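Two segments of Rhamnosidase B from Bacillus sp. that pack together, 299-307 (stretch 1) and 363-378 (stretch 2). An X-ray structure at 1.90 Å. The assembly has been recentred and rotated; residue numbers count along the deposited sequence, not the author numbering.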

# COMPACT_ATOMS: atom_id res chain seq x y z
N HIS A 299 -6.47 40.80 6.83
CA HIS A 299 -6.50 40.42 5.42
C HIS A 299 -7.25 39.11 5.25
O HIS A 299 -7.03 38.15 6.00
N LEU A 300 -8.15 39.07 4.28
CA LEU A 300 -8.93 37.87 4.01
C LEU A 300 -8.19 37.03 2.98
O LEU A 300 -7.92 37.49 1.87
N VAL A 301 -7.84 35.81 3.37
CA VAL A 301 -7.14 34.90 2.46
C VAL A 301 -8.13 33.85 1.99
O VAL A 301 -8.80 33.21 2.80
N LEU A 302 -8.22 33.68 0.68
CA LEU A 302 -9.14 32.71 0.11
C LEU A 302 -8.37 31.75 -0.79
O LEU A 302 -7.72 32.16 -1.74
N VAL A 303 -8.45 30.46 -0.48
CA VAL A 303 -7.76 29.44 -1.27
C VAL A 303 -8.79 28.58 -1.98
O VAL A 303 -9.62 27.94 -1.33
N ASP A 304 -8.75 28.57 -3.30
CA ASP A 304 -9.70 27.76 -4.06
C ASP A 304 -9.26 26.31 -3.94
O ASP A 304 -8.12 25.98 -4.26
N ILE A 305 -10.15 25.45 -3.46
CA ILE A 305 -9.84 24.03 -3.29
C ILE A 305 -10.69 23.14 -4.19
O ILE A 305 -10.71 21.92 -4.02
N THR A 306 -11.39 23.75 -5.14
CA THR A 306 -12.25 23.03 -6.07
C THR A 306 -11.43 21.96 -6.78
O THR A 306 -10.47 22.28 -7.49
N SER A 307 -11.80 20.70 -6.59
CA SER A 307 -11.04 19.60 -7.19
C SER A 307 -11.61 18.24 -6.84
O SER A 307 -12.65 18.11 -6.20
N ASP A 363 -22.14 32.10 -7.35
CA ASP A 363 -21.47 32.62 -6.17
C ASP A 363 -20.01 32.19 -6.15
O ASP A 363 -19.14 32.96 -5.76
N TYR A 364 -19.74 30.96 -6.57
CA TYR A 364 -18.38 30.46 -6.61
C TYR A 364 -17.53 31.33 -7.54
O TYR A 364 -16.40 31.67 -7.22
N ARG A 365 -18.10 31.71 -8.68
CA ARG A 365 -17.40 32.52 -9.66
C ARG A 365 -17.19 33.99 -9.29
O ARG A 365 -16.19 34.59 -9.66
N ALA A 366 -18.14 34.56 -8.56
CA ALA A 366 -18.05 35.96 -8.18
C ALA A 366 -17.33 36.18 -6.85
O ALA A 366 -16.54 37.12 -6.71
N LEU A 367 -17.60 35.30 -5.90
CA LEU A 367 -17.04 35.38 -4.55
C LEU A 367 -15.63 35.93 -4.35
O LEU A 367 -15.44 36.90 -3.62
N PRO A 368 -14.62 35.32 -5.00
CA PRO A 368 -13.25 35.82 -4.81
C PRO A 368 -13.13 37.35 -4.84
O PRO A 368 -12.78 37.97 -3.84
N GLU A 369 -13.44 37.94 -5.99
CA GLU A 369 -13.35 39.38 -6.15
C GLU A 369 -14.50 40.16 -5.50
O GLU A 369 -14.35 41.33 -5.17
N ALA A 370 -15.63 39.49 -5.29
CA ALA A 370 -16.80 40.13 -4.70
C ALA A 370 -16.73 40.28 -3.18
O ALA A 370 -17.56 40.97 -2.58
N ALA A 371 -15.75 39.64 -2.55
CA ALA A 371 -15.60 39.73 -1.10
C ALA A 371 -14.14 39.95 -0.72
O ALA A 371 -13.49 39.06 -0.16
N PRO A 372 -13.60 41.14 -1.00
CA PRO A 372 -12.21 41.48 -0.69
C PRO A 372 -11.94 41.64 0.81
O PRO A 372 -10.79 41.75 1.23
N THR A 373 -13.00 41.67 1.61
CA THR A 373 -12.88 41.81 3.05
C THR A 373 -13.84 40.86 3.74
O THR A 373 -14.76 40.34 3.11
N ALA A 374 -13.63 40.63 5.03
CA ALA A 374 -14.49 39.74 5.80
C ALA A 374 -15.90 40.31 5.88
O ALA A 374 -16.88 39.56 5.98
N ALA A 375 -16.01 41.63 5.85
CA ALA A 375 -17.30 42.30 5.93
C ALA A 375 -18.11 41.98 4.68
O ALA A 375 -19.26 41.53 4.77
N ALA A 376 -17.50 42.20 3.52
CA ALA A 376 -18.15 41.94 2.24
C ALA A 376 -18.53 40.47 2.11
O ALA A 376 -19.45 40.12 1.37
N LEU A 377 -17.82 39.62 2.84
CA LEU A 377 -18.08 38.19 2.81
C LEU A 377 -19.44 37.86 3.42
O LEU A 377 -20.02 36.81 3.13
N GLU A 378 -19.95 38.77 4.25
CA GLU A 378 -21.25 38.59 4.89
C GLU A 378 -22.36 38.30 3.88
O GLU A 378 -23.32 37.60 4.19

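What fills the apolar centre of this contact? Two leucines of the strand do most of the work, L300 and L302, which alternate with V301 and V303 so that their CA-to-CB bonds point toward stretch 2 while the valines stay out of reach. L300 is the more deeply engaged and gives up the largest area of any residue here. With chi1 t and chi2 p, L300 carries its CD2 into the turn that follows the helix, where L300 CD2 lies 3.2 Å from A371 O and 3.5 Å from T373 O. Much of what it meets is therefore backbone; the neighbouring side chains are small or turned aside: A371 and A374 point sideways, P372 and T373 away. The apolar partner is L377, which points toward the strand with chi1 t and chi2 p; its CD2 comes within 4.2 Å of L300 CD2.

How does L302 meet the helix, two residues further along? The strand and helix run roughly antiparallel, at 149°, so moving forward along the strand means moving back along stretch 2, from T373 opposite L300 to P368 opposite L302. The chi1 of L302, at -147°, lies between the usual wells, and chi2 is p. L302 CD2 is 3.9 Å from P368 CA and 4.4 Å from P368 CG, touching both the backbone and the ring of the proline. The same L302 CD2 lies 4.3 Å from L367 CG. L367 leaves its backbone sideways, but its t, p rotamer brings the end of the side chain nearer to the strand. These contacts fall at the kink, where the nitrogens of P368 and E369 have no bond to the preceding turn; a proline nitrogen has no hydrogen to give.

Where does the contact become polar? Beyond L302, D304 also points toward the helix, with chi1 t, and meets Y364. The tyrosine starts out sideways, yet its chi1 of 164° (t) lets the long ring reach across, and Y364 OH donates a hydrogen bond of 2.6 Å to D304 OD1. This carboxylate oxygen lies at the ring edge, near the ring plane, as expected for a partner of the phenolic hydroxyl. The other carboxylate oxygen serves its own stretch: D304 OD2 accepts from T306 N at 2.9 Å and from T306 OG1 at 2.8 Å, tying the loop back to the end of the strand. T306, in the m rotamer, sits beside the tyrosine, with T306 OG1 3.2 Å from Y364 CE2.

Does water take part? At the other end of the contact, water 1 joins the two backbones beside L300. Water 1 donates a hydrogen bond of 2.6 Å from its oxygen to P372 O and accepts a weak one of 3.3 Å from L300 N. Nearby, T373, with chi1 p, turns its side chain to its own stretch, where T373 OG1 accepts from A376 N at 3.2 Å.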

# COMPACT_ATOMS: atom_id res chain seq x y z
CB HIS A 299 -5.08 40.24 4.87
CG HIS A 299 -4.22 41.46 5.00
ND1 HIS A 299 -3.58 41.80 6.17
CD2 HIS A 299 -3.90 42.42 4.10
CE1 HIS A 299 -2.89 42.91 5.99
NE2 HIS A 299 -3.07 43.31 4.74
CB LEU A 300 -10.32 38.24 3.49
CG LEU A 300 -11.27 37.10 3.11
CD1 LEU A 300 -11.49 36.17 4.29
CD2 LEU A 300 -12.60 37.68 2.64
CB VAL A 301 -5.95 34.22 3.16
CG1 VAL A 301 -5.23 33.28 2.19
CG2 VAL A 301 -4.99 35.27 3.69
CB LEU A 302 -10.22 33.44 -0.71
CG LEU A 302 -11.62 32.84 -0.74
CD1 LEU A 302 -12.25 32.97 0.63
CD2 LEU A 302 -12.47 33.58 -1.77
CB VAL A 303 -6.89 28.53 -0.37
CG1 VAL A 303 -6.17 27.49 -1.23
CG2 VAL A 303 -5.88 29.37 0.41
CB ASP A 304 -9.70 28.18 -5.54
CG ASP A 304 -10.75 27.45 -6.35
OD1 ASP A 304 -10.87 27.74 -7.56
OD2 ASP A 304 -11.46 26.58 -5.80
CB ILE A 305 -10.03 23.58 -1.82
CG1 ILE A 305 -11.47 23.88 -1.37
CG2 ILE A 305 -9.02 24.28 -0.92
CD1 ILE A 305 -11.79 23.39 0.03
CB THR A 306 -12.85 23.98 -7.12
OG1 THR A 306 -13.63 24.98 -6.45
CG2 THR A 306 -13.74 23.21 -8.09
CB SER A 307 -9.61 19.65 -6.67
OG SER A 307 -9.61 19.48 -5.26
CB ASP A 363 -22.20 32.16 -4.91
CG ASP A 363 -23.58 32.78 -4.79
OD1 ASP A 363 -23.72 33.98 -5.09
OD2 ASP A 363 -24.53 32.07 -4.39
CB TYR A 364 -18.35 29.01 -7.09
CG TYR A 364 -16.98 28.53 -7.52
CD1 TYR A 364 -16.70 28.27 -8.86
CD2 TYR A 364 -15.96 28.35 -6.59
CE1 TYR A 364 -15.44 27.84 -9.27
CE2 TYR A 364 -14.69 27.92 -6.98
CZ TYR A 364 -14.44 27.67 -8.32
OH TYR A 364 -13.19 27.25 -8.71
CB ARG A 365 -18.13 32.45 -11.01
CG ARG A 365 -18.06 31.10 -11.69
CD ARG A 365 -16.64 30.76 -12.12
NE ARG A 365 -16.57 29.46 -12.77
CZ ARG A 365 -15.47 28.95 -13.31
NH1 ARG A 365 -14.33 29.63 -13.27
NH2 ARG A 365 -15.50 27.75 -13.89
CB ALA A 366 -19.44 36.57 -8.10
CB LEU A 367 -17.15 34.01 -3.87
CG LEU A 367 -16.72 33.93 -2.40
CD1 LEU A 367 -17.21 35.14 -1.63
CD2 LEU A 367 -17.27 32.65 -1.81
CB PRO A 368 -12.49 35.16 -5.95
CG PRO A 368 -13.19 33.87 -6.10
CD PRO A 368 -14.65 34.28 -6.04
CB GLU A 369 -13.26 39.73 -7.64
CG GLU A 369 -11.93 39.36 -8.30
CD GLU A 369 -11.75 37.86 -8.53
OE1 GLU A 369 -10.66 37.46 -8.99
OE2 GLU A 369 -12.70 37.09 -8.26
CB ALA A 370 -18.06 39.36 -5.08
CB ALA A 371 -16.13 38.47 -0.44
CB PRO A 372 -11.99 42.78 -1.46
CG PRO A 372 -13.34 43.42 -1.37
CD PRO A 372 -14.27 42.27 -1.67
CB THR A 373 -13.22 43.25 3.52
OG1 THR A 373 -14.61 43.51 3.24
CG2 THR A 373 -12.37 44.27 2.79
CB ALA A 374 -13.93 39.55 7.20
CB ALA A 375 -17.11 43.81 6.05
CB ALA A 376 -17.21 42.33 1.10
CB LEU A 377 -16.97 37.45 3.57
CG LEU A 377 -16.87 35.94 3.35
CD1 LEU A 377 -16.59 35.65 1.88
CD2 LEU A 377 -15.75 35.37 4.21
CB GLU A 378 -21.62 39.83 5.70
CG GLU A 378 -20.76 40.05 6.94
CD GLU A 378 -20.86 38.90 7.92
OE1 GLU A 378 -21.99 38.59 8.37
OE2 GLU A 378 -19.81 38.31 8.25
O HOH W 1 -9.32 42.02 3.36